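Side-chain contacts in phosphodiesterase (Salpingoeca rosetta, PDB 7CJ3), which belongs to the bacteriorhodopsin-like membrane proteins, with a transmembrane domain that holds retinal within a bundle of helices: residues B[93-98]-B[266-271]; B[26-31]-B[134-139]; B[67-72]-B[100-105]. One frame throughout, in Å; residues are numbered along the deposited sequence.

Interaction 1: residues B[93-98]-B[266-271]; sequences GILAYV and VGLAMI. With OLC ((2R)-2,3-dihydroxypropyl (9Z)-octadec-9-enoate), chain Q.
The backbone bond from M270 N to V266 O, 2.8 Å long, closes the helical turn of residues 266-271 on which L95 rests. L95 meets this turn with both methyls. Its CD1 lies 4.1 Å from A269 N, where the backbone passes from L268 to A269, with L268 CB at 4.2 Å and A269 CB at 4.4 Å; L95 CD2 packs beside the L268 side chain, 4.3 Å from L268 CD1. L95 CG sits beside its own backbone N (chi1 -65°) and the chain then runs on extended, which carries CD1 out to the neighbouring helix. The contact is therefore apolar and shallow, the forked end of one leucine laid against a turn, and its three residues are buried. In the bacteriorhodopsin-like bundle it joins helix 86-111 to the C-terminal helix 250-277, and D76 of helix 58-81 touches both L95 and A269. L268 also packs on L225 and E228 of helix 219-233, while F71 of the second subunit packs on V266 and M270. Residues 93-98 also meet OLC of chain Q. A96 CB comes within 3.7 Å of OLC C6, and the acyl chain runs over one face of the Y97 ring, with C6 3.8 Å above the plane over the ring centre and C9 3.6 Å from Y97 CD2.

Interaction 2: residues B[26-31]-B[134-139]; sequences IFMIIV and WIITCP. With RET (retinal), chain K.
M28 and I136 meet at an angle, the methionine chain passing across the CG2 branch of the isoleucine, where helix 17-41 lies against helix 128-149 in the bacteriorhodopsin-like bundle. The two segments run nearly antiparallel, at 163°, with their axes 10.4 Å apart, so the gap is bridged mainly by side chains, chiefly that of I136. I136 points at the facing helix. Its CG2 packs on the M28 side chain, approaching M28 CG to 3.6 Å, while its CD1 sits near both V31 CG1, at 4.1 Å, and the carbonyl oxygen M28 O, at 4.0 Å. There the side chains of V31 and I136 lie alongside each other, their ends heading opposite ways. M28 does not leave its helix straight at the partner; a bend at the end of its chain (chi3 69°) turns the terminal methyl inward, so that M28 CE stands 3.9 Å from I136 CG2 and more loosely near T137 CG2. T137 directs its hydroxyl elsewhere, to a hydrogen bond with E133 O in the turn before. Helix 128-149 has retinal on its other flank: W134, T137 and C138 belong to the pocket, and W134 NE1 makes a weak hydrogen bond to D261 OD2. The W134 indole lays one face against the polyene, where retinal C12 sits 3.6 Å above the ring plane, displaced toward the rim.

Interaction 3: residues B[67-72]-B[100-105]; sequences VAFAFA and GVACIS. With OLC ((2R)-2,3-dihydroxypropyl (9Z)-octadec-9-enoate), chain Q; OLC ((2R)-2,3-dihydroxypropyl (9Z)-octadec-9-enoate), chain D.
F69 turns the face of its ring onto the methyl of A102, and this is the dense part of the contact. A102 CB lies 3.6 Å from the ring centroid and 7° off the ring normal, a CH-pi contact in which all six ring carbons are almost equally far from the methyl. Next to it the backbones themselves draw together: F69 CB is 3.6 Å from C103 CA, and the CA atoms of F69 and C103 are 4.9 Å apart. The small side chains of A70, A102 and C103 are consistent with so close an approach. C103 SG, held anti to its backbone N (chi1 177°), rests against A70, 3.8 Å from A70 CB. The two segments belong to consecutive helices, 58-81 and 86-111, which form an antiparallel helical hairpin in the bacteriorhodopsin-like fold; here their axes come within 7.9 Å and cross at -156°. A hydrogen bond between C103 O and S66 OG adds a polar tie between these helices, and Y262 of helix 250-277 meets the F69 ring edge-to-face.

Away from this tight patch the packing passes to OLC chains. G100, with no side chain, lets OLC of chain Q lie close to its backbone, OLC C11 being 3.7 Å from G100 CA. The end of the same acyl chain, C18, reaches the backbone of residues 67-72 at A70 O. V67 points away from helix 86-111, and its CG1 meets the terminal carbon C18 of OLC of chain D at 3.6 Å. F71 turns elsewhere: its ring makes an edge-to-face contact with Y262 of the second subunit.

Overall arrangement
Helix 86-111 ties the set together: interactions 1 and 3 both use it, their centres 11 Å apart, and interaction 2 lies beside it, about 14 Å from the centre of either. V101, from interaction 3, bears on both sides of interaction 2, with its CG2 3.8 Å from M28 CE and its CG1 3.8 Å from T137 CG2. V266 CG1 meets A72 CB at 3.6 Å, linking interactions 1 and 3, which also share one OLC molecule and both reach the second subunit. Interaction 2 supplies residues of the retinal pocket directly; the side chains of F69 and L268 lie farther from retinal, about 6 and 8 Å away.

Interaction 1: residues B[93-98]-B[266-271]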
loop_
_atom_site.group_PDB
_atom_site.type_symbol
_atom_site.label_atom_id
_atom_site.label_comp_id
_atom_site.label_asym_id
_atom_site.label_seq_id
_atom_site.Cartn_x
_atom_site.Cartn_y
_atom_site.Cartn_z
ATOM N N GLY B 93 -3.843 -3.601 -17.591
ATOM C CA GLY B 93 -3.010 -4.809 -17.755
ATOM C C GLY B 93 -1.535 -4.491 -17.593
ATOM O O GLY B 93 -0.864 -5.219 -16.807
ATOM N N ILE B 94 -1.058 -3.428 -18.255
ATOM C CA ILE B 94 0.375 -2.974 -18.231
ATOM C C ILE B 94 0.764 -2.573 -16.796
ATOM O O ILE B 94 1.915 -2.847 -16.362
ATOM C CB ILE B 94 0.644 -1.841 -19.249
ATOM C CG1 ILE B 94 0.165 -2.206 -20.661
ATOM C CG2 ILE B 94 2.107 -1.452 -19.253
ATOM C CD1 ILE B 94 0.628 -1.305 -21.772
ATOM N N LEU B 95 -0.167 -1.982 -16.054
ATOM C CA LEU B 95 0.111 -1.548 -14.667
ATOM C C LEU B 95 0.222 -2.778 -13.751
ATOM O O LEU B 95 1.031 -2.744 -12.793
ATOM C CB LEU B 95 -0.986 -0.565 -14.252
ATOM C CG LEU B 95 -0.965 0.728 -15.066
ATOM C CD1 LEU B 95 -1.947 1.753 -14.514
ATOM C CD2 LEU B 95 0.441 1.309 -15.141
ATOM N N ALA B 96 -0.529 -3.838 -14.053
ATOM C CA ALA B 96 -0.490 -5.104 -13.295
ATOM C C ALA B 96 0.919 -5.721 -13.355
ATOM O O ALA B 96 1.399 -6.102 -12.284
ATOM C CB ALA B 96 -1.552 -6.031 -13.813
ATOM N N TYR B 97 1.563 -5.776 -14.541
ATOM C CA TYR B 97 2.920 -6.360 -14.745
ATOM C C TYR B 97 3.978 -5.490 -14.059
ATOM O O TYR B 97 4.842 -6.015 -13.309
ATOM C CB TYR B 97 3.263 -6.538 -16.230
ATOM C CG TYR B 97 2.534 -7.696 -16.879
ATOM C CD1 TYR B 97 1.478 -7.514 -17.766
ATOM C CD2 TYR B 97 2.923 -9.003 -16.604
ATOM C CE1 TYR B 97 0.823 -8.599 -18.342
ATOM C CE2 TYR B 97 2.272 -10.096 -17.156
ATOM C CZ TYR B 97 1.214 -9.896 -18.027
ATOM O OH TYR B 97 0.594 -10.995 -18.565
ATOM N N VAL B 98 3.924 -4.182 -14.305
ATOM C CA VAL B 98 4.895 -3.231 -13.703
ATOM C C VAL B 98 4.858 -3.382 -12.186
ATOM O O VAL B 98 5.932 -3.528 -11.582
ATOM C CB VAL B 98 4.748 -1.766 -14.116
ATOM C CG1 VAL B 98 5.102 -1.583 -15.585
ATOM C CG2 VAL B 98 3.386 -1.202 -13.802
ATOM N N VAL B 266 1.616 3.514 -8.087
ATOM C CA VAL B 266 0.181 3.375 -7.684
ATOM C C VAL B 266 -0.559 4.681 -7.973
ATOM O O VAL B 266 -1.811 4.653 -8.117
ATOM C CB VAL B 266 0.018 2.982 -6.217
ATOM C CG1 VAL B 266 0.722 1.654 -5.936
ATOM C CG2 VAL B 266 0.506 4.098 -5.305
ATOM N N GLY B 267 0.189 5.780 -8.038
ATOM C CA GLY B 267 -0.321 7.076 -8.504
ATOM C C GLY B 267 -1.027 6.943 -9.839
ATOM O O GLY B 267 -2.071 7.577 -9.977
ATOM N N LEU B 268 -0.488 6.156 -10.782
ATOM C CA LEU B 268 -1.040 5.977 -12.160
ATOM C C LEU B 268 -2.333 5.167 -12.095
ATOM O O LEU B 268 -3.269 5.501 -12.847
ATOM C CB LEU B 268 -0.037 5.252 -13.069
ATOM C CG LEU B 268 1.231 6.004 -13.473
ATOM C CD1 LEU B 268 1.942 5.250 -14.603
ATOM C CD2 LEU B 268 0.934 7.427 -13.925
ATOM N N ALA B 269 -2.370 4.142 -11.237
ATOM C CA ALA B 269 -3.521 3.233 -11.040
ATOM C C ALA B 269 -4.634 3.939 -10.288
ATOM O O ALA B 269 -5.771 3.568 -10.511
ATOM C CB ALA B 269 -3.106 1.991 -10.304
ATOM N N MET B 270 -4.321 4.882 -9.406
ATOM C CA MET B 270 -5.348 5.695 -8.697
ATOM C C MET B 270 -6.055 6.619 -9.704
ATOM O O MET B 270 -7.283 6.757 -9.600
ATOM C CB MET B 270 -4.733 6.512 -7.555
ATOM C CG MET B 270 -4.527 5.724 -6.272
ATOM S SD MET B 270 -3.419 6.534 -5.033
ATOM C CE MET B 270 -3.936 8.255 -5.015
ATOM N N ILE B 271 -5.327 7.213 -10.649
ATOM C CA ILE B 271 -5.862 8.244 -11.595
ATOM C C ILE B 271 -6.751 7.553 -12.650
ATOM O O ILE B 271 -7.773 8.153 -13.061
ATOM C CB ILE B 271 -4.721 9.098 -12.212
ATOM C CG1 ILE B 271 -4.194 10.136 -11.212
ATOM C CG2 ILE B 271 -5.143 9.754 -13.523
ATOM C CD1 ILE B 271 -2.809 10.670 -11.520
HETATM C C18 OLC Q . -1.698 -10.474 -6.349
HETATM C C10 OLC Q . 2.897 -10.207 -12.641
HETATM C C9 OLC Q . 1.750 -10.050 -13.316
HETATM C C17 OLC Q . -0.242 -10.850 -6.131
HETATM C C11 OLC Q . 2.767 -10.536 -11.174
HETATM C C8 OLC Q . 0.391 -10.166 -12.638
HETATM C C24 OLC Q . -3.479 -13.191 -23.782
HETATM C C16 OLC Q . 0.674 -10.537 -7.337
HETATM C C12 OLC Q . 4.017 -11.005 -10.437
HETATM C C7 OLC Q . -0.760 -10.483 -13.587
HETATM C C15 OLC Q . 2.145 -10.915 -7.008
HETATM C C13 OLC Q . 3.581 -11.544 -9.054
HETATM C C6 OLC Q . -0.874 -9.549 -14.785
HETATM C C14 OLC Q . 3.222 -10.476 -8.003
HETATM C C5 OLC Q . -2.342 -9.481 -15.273
HETATM C C4 OLC Q . -2.628 -10.202 -16.591
HETATM C C3 OLC Q . -3.264 -9.297 -17.645
HETATM C C2 OLC Q . -2.916 -9.740 -19.074
HETATM C C21 OLC Q . -3.677 -11.386 -22.050
HETATM C C1 OLC Q . -3.884 -10.796 -19.608
HETATM C C22 OLC Q . -4.399 -12.587 -22.691
HETATM O O19 OLC Q . -4.273 -11.725 -18.911
HETATM O O25 OLC Q . -3.275 -14.622 -23.728
HETATM O O23 OLC Q . -4.790 -13.543 -21.685
HETATM O O20 OLC Q . -4.386 -10.747 -20.990
#

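Interaction 2: residues B[26-31]-B[134-139]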
loop_
_atom_site.group_PDB
_atom_site.type_symbol
_atom_site.label_atom_id
_atom_site.label_comp_id
_atom_site.label_asym_id
_atom_site.label_seq_id
_atom_site.Cartn_x
_atom_site.Cartn_y
_atom_site.Cartn_z
ATOM N N ILE B 26 5.170 -10.859 -20.365
ATOM C CA ILE B 26 5.961 -12.125 -20.426
ATOM C C ILE B 26 7.442 -11.811 -20.690
ATOM O O ILE B 26 8.296 -12.358 -19.958
ATOM C CB ILE B 26 5.333 -13.125 -21.417
ATOM C CG1 ILE B 26 4.132 -13.872 -20.812
ATOM C CG2 ILE B 26 6.363 -14.130 -21.951
ATOM C CD1 ILE B 26 3.535 -13.288 -19.536
ATOM N N PHE B 27 7.764 -10.981 -21.685
ATOM C CA PHE B 27 9.176 -10.630 -21.986
ATOM C C PHE B 27 9.801 -9.999 -20.732
ATOM O O PHE B 27 10.986 -10.312 -20.405
ATOM C CB PHE B 27 9.290 -9.683 -23.187
ATOM C CG PHE B 27 10.717 -9.275 -23.487
ATOM C CD1 PHE B 27 11.640 -10.211 -23.938
ATOM C CD2 PHE B 27 11.134 -7.955 -23.366
ATOM C CE1 PHE B 27 12.939 -9.829 -24.250
ATOM C CE2 PHE B 27 12.440 -7.588 -23.648
ATOM C CZ PHE B 27 13.340 -8.526 -24.084
ATOM N N MET B 28 9.028 -9.133 -20.057
ATOM C CA MET B 28 9.439 -8.433 -18.809
ATOM C C MET B 28 9.894 -9.482 -17.783
ATOM O O MET B 28 11.037 -9.391 -17.288
ATOM C CB MET B 28 8.302 -7.580 -18.228
ATOM C CG MET B 28 8.062 -6.265 -18.967
ATOM S SD MET B 28 6.496 -5.428 -18.525
ATOM C CE MET B 28 6.879 -4.946 -16.850
ATOM N N ILE B 29 9.042 -10.471 -17.525
ATOM C CA ILE B 29 9.264 -11.534 -16.504
ATOM C C ILE B 29 10.557 -12.299 -16.827
ATOM O O ILE B 29 11.352 -12.564 -15.886
ATOM C CB ILE B 29 8.030 -12.444 -16.413
ATOM C CG1 ILE B 29 6.791 -11.664 -15.952
ATOM C CG2 ILE B 29 8.303 -13.638 -15.513
ATOM C CD1 ILE B 29 5.466 -12.232 -16.467
ATOM N N ILE B 30 10.794 -12.620 -18.103
ATOM C CA ILE B 30 11.967 -13.453 -18.495
ATOM C C ILE B 30 13.247 -12.654 -18.259
ATOM O O ILE B 30 14.195 -13.222 -17.716
ATOM C CB ILE B 30 11.861 -13.990 -19.931
ATOM C CG1 ILE B 30 10.658 -14.922 -20.092
ATOM C CG2 ILE B 30 13.159 -14.697 -20.324
ATOM C CD1 ILE B 30 10.205 -15.097 -21.516
ATOM N N VAL B 31 13.259 -11.378 -18.618
ATOM C CA VAL B 31 14.452 -10.496 -18.433
ATOM C C VAL B 31 14.749 -10.392 -16.932
ATOM O O VAL B 31 15.951 -10.420 -16.522
ATOM C CB VAL B 31 14.228 -9.106 -19.056
ATOM C CG1 VAL B 31 15.360 -8.150 -18.707
ATOM C CG2 VAL B 31 14.031 -9.190 -20.563
ATOM N N TRP B 134 13.741 -0.914 -12.396
ATOM C CA TRP B 134 13.583 0.414 -13.034
ATOM C C TRP B 134 13.716 0.285 -14.563
ATOM O O TRP B 134 12.846 0.855 -15.285
ATOM C CB TRP B 134 14.551 1.448 -12.433
ATOM C CG TRP B 134 14.218 1.876 -11.027
ATOM C CD1 TRP B 134 13.136 1.480 -10.277
ATOM C CD2 TRP B 134 14.977 2.772 -10.183
ATOM N NE1 TRP B 134 13.177 2.063 -9.038
ATOM C CE2 TRP B 134 14.288 2.868 -8.953
ATOM C CE3 TRP B 134 16.147 3.526 -10.344
ATOM C CZ2 TRP B 134 14.755 3.654 -7.900
ATOM C CZ3 TRP B 134 16.585 4.335 -9.313
ATOM C CH2 TRP B 134 15.914 4.356 -8.092
ATOM N N ILE B 135 14.718 -0.458 -15.041
ATOM C CA ILE B 135 15.007 -0.605 -16.500
ATOM C C ILE B 135 13.925 -1.443 -17.202
ATOM O O ILE B 135 13.672 -1.178 -18.417
ATOM C CB ILE B 135 16.424 -1.176 -16.703
ATOM C CG1 ILE B 135 17.465 -0.076 -16.459
ATOM C CG2 ILE B 135 16.583 -1.827 -18.082
ATOM C CD1 ILE B 135 18.854 -0.590 -16.066
ATOM N N ILE B 136 13.307 -2.408 -16.511
ATOM C CA ILE B 136 12.174 -3.188 -17.082
ATOM C C ILE B 136 10.884 -2.369 -17.036
ATOM O O ILE B 136 10.117 -2.458 -18.008
ATOM C CB ILE B 136 11.995 -4.522 -16.359
ATOM C CG1 ILE B 136 13.239 -5.397 -16.510
ATOM C CG2 ILE B 136 10.750 -5.244 -16.834
ATOM C CD1 ILE B 136 13.264 -6.573 -15.549
ATOM N N THR B 137 10.634 -1.601 -15.973
ATOM C CA THR B 137 9.320 -0.953 -15.720
ATOM C C THR B 137 9.236 0.496 -16.250
ATOM O O THR B 137 8.193 0.846 -16.817
ATOM C CB THR B 137 8.996 -1.014 -14.229
ATOM O OG1 THR B 137 10.075 -0.374 -13.541
ATOM C CG2 THR B 137 8.820 -2.435 -13.742
ATOM N N CYS B 138 10.240 1.344 -16.053
ATOM C CA CYS B 138 10.146 2.781 -16.427
ATOM C C CYS B 138 9.922 2.938 -17.930
ATOM O O CYS B 138 9.074 3.724 -18.363
ATOM C CB CYS B 138 11.371 3.580 -16.018
ATOM S SG CYS B 138 11.500 3.709 -14.219
ATOM N N PRO B 139 10.722 2.267 -18.784
ATOM C CA PRO B 139 10.451 2.312 -20.221
ATOM C C PRO B 139 9.058 1.755 -20.569
ATOM O O PRO B 139 8.475 2.240 -21.510
ATOM C CB PRO B 139 11.645 1.566 -20.829
ATOM C CG PRO B 139 12.736 1.716 -19.765
ATOM C CD PRO B 139 11.981 1.569 -18.466
HETATM C C1 RET K . 18.918 8.128 -11.337
HETATM C C2 RET K . 20.402 8.429 -11.555
HETATM C C3 RET K . 20.758 9.841 -11.417
HETATM C C4 RET K . 19.941 10.703 -12.355
HETATM C C5 RET K . 18.523 10.253 -12.573
HETATM C C6 RET K . 17.994 9.139 -12.011
HETATM C C7 RET K . 16.544 8.913 -12.111
HETATM C C8 RET K . 15.805 7.794 -11.741
HETATM C C9 RET K . 14.445 7.497 -12.051
HETATM C C10 RET K . 13.816 6.290 -11.654
HETATM C C11 RET K . 12.460 5.947 -11.724
HETATM C C12 RET K . 11.801 4.823 -11.240
HETATM C C13 RET K . 10.443 4.496 -11.381
HETATM C C14 RET K . 9.960 3.283 -10.923
HETATM C C15 RET K . 8.778 2.588 -11.426
HETATM C C16 RET K . 18.716 6.721 -11.928
HETATM C C17 RET K . 18.661 8.074 -9.820
HETATM C C18 RET K . 17.776 11.193 -13.495
HETATM C C19 RET K . 13.594 8.471 -12.807
HETATM C C20 RET K . 9.538 5.509 -12.013
#

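Interaction 3: residues B[67-72]-B[100-105]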
loop_
_atom_site.group_PDB
_atom_site.type_symbol
_atom_site.label_atom_id
_atom_site.label_comp_id
_atom_site.label_asym_id
_atom_site.label_seq_id
_atom_site.Cartn_x
_atom_site.Cartn_y
_atom_site.Cartn_z
ATOM N N VAL B 67 4.930 -5.999 0.080
ATOM C CA VAL B 67 3.511 -6.241 0.439
ATOM C C VAL B 67 2.657 -5.174 -0.264
ATOM O O VAL B 67 1.613 -5.549 -0.886
ATOM C CB VAL B 67 3.328 -6.242 1.967
ATOM C CG1 VAL B 67 1.852 -6.316 2.338
ATOM C CG2 VAL B 67 4.112 -7.367 2.616
ATOM N N ALA B 68 3.096 -3.907 -0.229
ATOM C CA ALA B 68 2.320 -2.784 -0.797
ATOM C C ALA B 68 2.073 -3.046 -2.289
ATOM O O ALA B 68 0.913 -3.039 -2.725
ATOM C CB ALA B 68 3.040 -1.493 -0.571
ATOM N N PHE B 69 3.122 -3.295 -3.065
ATOM C CA PHE B 69 2.972 -3.614 -4.508
ATOM C C PHE B 69 2.094 -4.861 -4.756
ATOM O O PHE B 69 1.326 -4.888 -5.705
ATOM C CB PHE B 69 4.348 -3.791 -5.135
ATOM C CG PHE B 69 4.964 -2.481 -5.521
ATOM C CD1 PHE B 69 4.448 -1.761 -6.581
ATOM C CD2 PHE B 69 6.047 -1.968 -4.833
ATOM C CE1 PHE B 69 5.031 -0.563 -6.970
ATOM C CE2 PHE B 69 6.632 -0.780 -5.221
ATOM C CZ PHE B 69 6.136 -0.092 -6.298
ATOM N N ALA B 70 2.204 -5.895 -3.929
ATOM C CA ALA B 70 1.322 -7.076 -4.026
ATOM C C ALA B 70 -0.142 -6.607 -4.072
ATOM O O ALA B 70 -0.840 -6.965 -5.048
ATOM C CB ALA B 70 1.594 -8.037 -2.892
ATOM N N PHE B 71 -0.583 -5.830 -3.075
ATOM C CA PHE B 71 -1.958 -5.256 -2.989
ATOM C C PHE B 71 -2.223 -4.327 -4.176
ATOM O O PHE B 71 -3.363 -4.369 -4.698
ATOM C CB PHE B 71 -2.211 -4.561 -1.644
ATOM C CG PHE B 71 -2.525 -5.539 -0.531
ATOM C CD1 PHE B 71 -3.779 -6.121 -0.425
ATOM C CD2 PHE B 71 -1.548 -5.923 0.372
ATOM C CE1 PHE B 71 -4.032 -7.067 0.550
ATOM C CE2 PHE B 71 -1.805 -6.873 1.342
ATOM C CZ PHE B 71 -3.052 -7.442 1.436
ATOM N N ALA B 72 -1.216 -3.534 -4.589
ATOM C CA ALA B 72 -1.293 -2.655 -5.780
ATOM C C ALA B 72 -1.591 -3.498 -7.018
ATOM O O ALA B 72 -2.394 -3.036 -7.844
ATOM C CB ALA B 72 -0.034 -1.867 -5.966
ATOM N N GLY B 100 3.605 -5.919 -10.335
ATOM C CA GLY B 100 4.092 -7.269 -10.029
ATOM C C GLY B 100 5.610 -7.340 -10.070
ATOM O O GLY B 100 6.195 -7.956 -9.153
ATOM N N VAL B 101 6.234 -6.770 -11.108
ATOM C CA VAL B 101 7.712 -6.816 -11.261
ATOM C C VAL B 101 8.304 -6.149 -10.027
ATOM O O VAL B 101 9.238 -6.713 -9.430
ATOM C CB VAL B 101 8.202 -6.145 -12.557
ATOM C CG1 VAL B 101 9.722 -5.968 -12.569
ATOM C CG2 VAL B 101 7.759 -6.925 -13.778
ATOM N N ALA B 102 7.766 -4.983 -9.671
ATOM C CA ALA B 102 8.197 -4.192 -8.499
ATOM C C ALA B 102 7.994 -5.033 -7.237
ATOM O O ALA B 102 8.905 -5.113 -6.419
ATOM C CB ALA B 102 7.441 -2.888 -8.444
ATOM N N CYS B 103 6.870 -5.710 -7.126
ATOM C CA CYS B 103 6.550 -6.554 -5.960
ATOM C C CYS B 103 7.659 -7.586 -5.717
ATOM O O CYS B 103 8.198 -7.624 -4.573
ATOM C CB CYS B 103 5.221 -7.260 -6.152
ATOM S SG CYS B 103 4.883 -8.371 -4.767
ATOM N N ILE B 104 7.966 -8.412 -6.729
ATOM C CA ILE B 104 8.942 -9.532 -6.580
ATOM C C ILE B 104 10.372 -8.992 -6.485
ATOM O O ILE B 104 11.174 -9.667 -5.794
ATOM C CB ILE B 104 8.817 -10.609 -7.667
ATOM C CG1 ILE B 104 9.023 -10.036 -9.074
ATOM C CG2 ILE B 104 7.490 -11.329 -7.527
ATOM C CD1 ILE B 104 8.827 -11.042 -10.221
ATOM N N SER B 105 10.702 -7.856 -7.129
ATOM C CA SER B 105 12.079 -7.307 -7.023
ATOM C C SER B 105 12.293 -6.943 -5.554
ATOM O O SER B 105 13.347 -7.291 -4.978
ATOM C CB SER B 105 12.373 -6.162 -7.955
ATOM O OG SER B 105 11.475 -6.163 -9.055
HETATM C C18 OLC Q . -1.698 -10.474 -6.349
HETATM C C10 OLC Q . 2.897 -10.207 -12.641
HETATM C C9 OLC Q . 1.750 -10.050 -13.316
HETATM C C17 OLC Q . -0.242 -10.850 -6.131
HETATM C C11 OLC Q . 2.767 -10.536 -11.174
HETATM C C8 OLC Q . 0.391 -10.166 -12.638
HETATM C C24 OLC Q . -3.479 -13.191 -23.782
HETATM C C16 OLC Q . 0.674 -10.537 -7.337
HETATM C C12 OLC Q . 4.017 -11.005 -10.437
HETATM C C7 OLC Q . -0.760 -10.483 -13.587
HETATM C C15 OLC Q . 2.145 -10.915 -7.008
HETATM C C13 OLC Q . 3.581 -11.544 -9.054
HETATM C C6 OLC Q . -0.874 -9.549 -14.785
HETATM C C14 OLC Q . 3.222 -10.476 -8.003
HETATM C C5 OLC Q . -2.342 -9.481 -15.273
HETATM C C4 OLC Q . -2.628 -10.202 -16.591
HETATM C C3 OLC Q . -3.264 -9.297 -17.645
HETATM C C2 OLC Q . -2.916 -9.740 -19.074
HETATM C C21 OLC Q . -3.677 -11.386 -22.050
HETATM C C1 OLC Q . -3.884 -10.796 -19.608
HETATM C C22 OLC Q . -4.399 -12.587 -22.691
HETATM O O19 OLC Q . -4.273 -11.725 -18.911
HETATM O O25 OLC Q . -3.275 -14.622 -23.728
HETATM O O23 OLC Q . -4.790 -13.543 -21.685
HETATM O O20 OLC Q . -4.386 -10.747 -20.990
HETATM C C18 OLC D . 1.187 -2.792 2.976
HETATM C C10 OLC D . 7.605 -6.448 6.908
HETATM C C9 OLC D . 8.038 -7.662 6.540
HETATM C C17 OLC D . 2.025 -2.153 4.051
HETATM C C11 OLC D . 6.149 -6.039 7.008
HETATM C C8 OLC D . 9.545 -7.876 6.557
HETATM C C16 OLC D . 2.923 -3.170 4.733
HETATM C C12 OLC D . 5.948 -4.903 8.042
HETATM C C7 OLC D . 10.112 -7.669 7.988
HETATM C C15 OLC D . 3.147 -2.861 6.204
HETATM C C13 OLC D . 5.198 -3.701 7.487
HETATM C C6 OLC D . 11.425 -8.426 8.279
HETATM C C14 OLC D . 3.816 -3.996 6.938
HETATM C C5 OLC D . 12.328 -7.801 9.365
#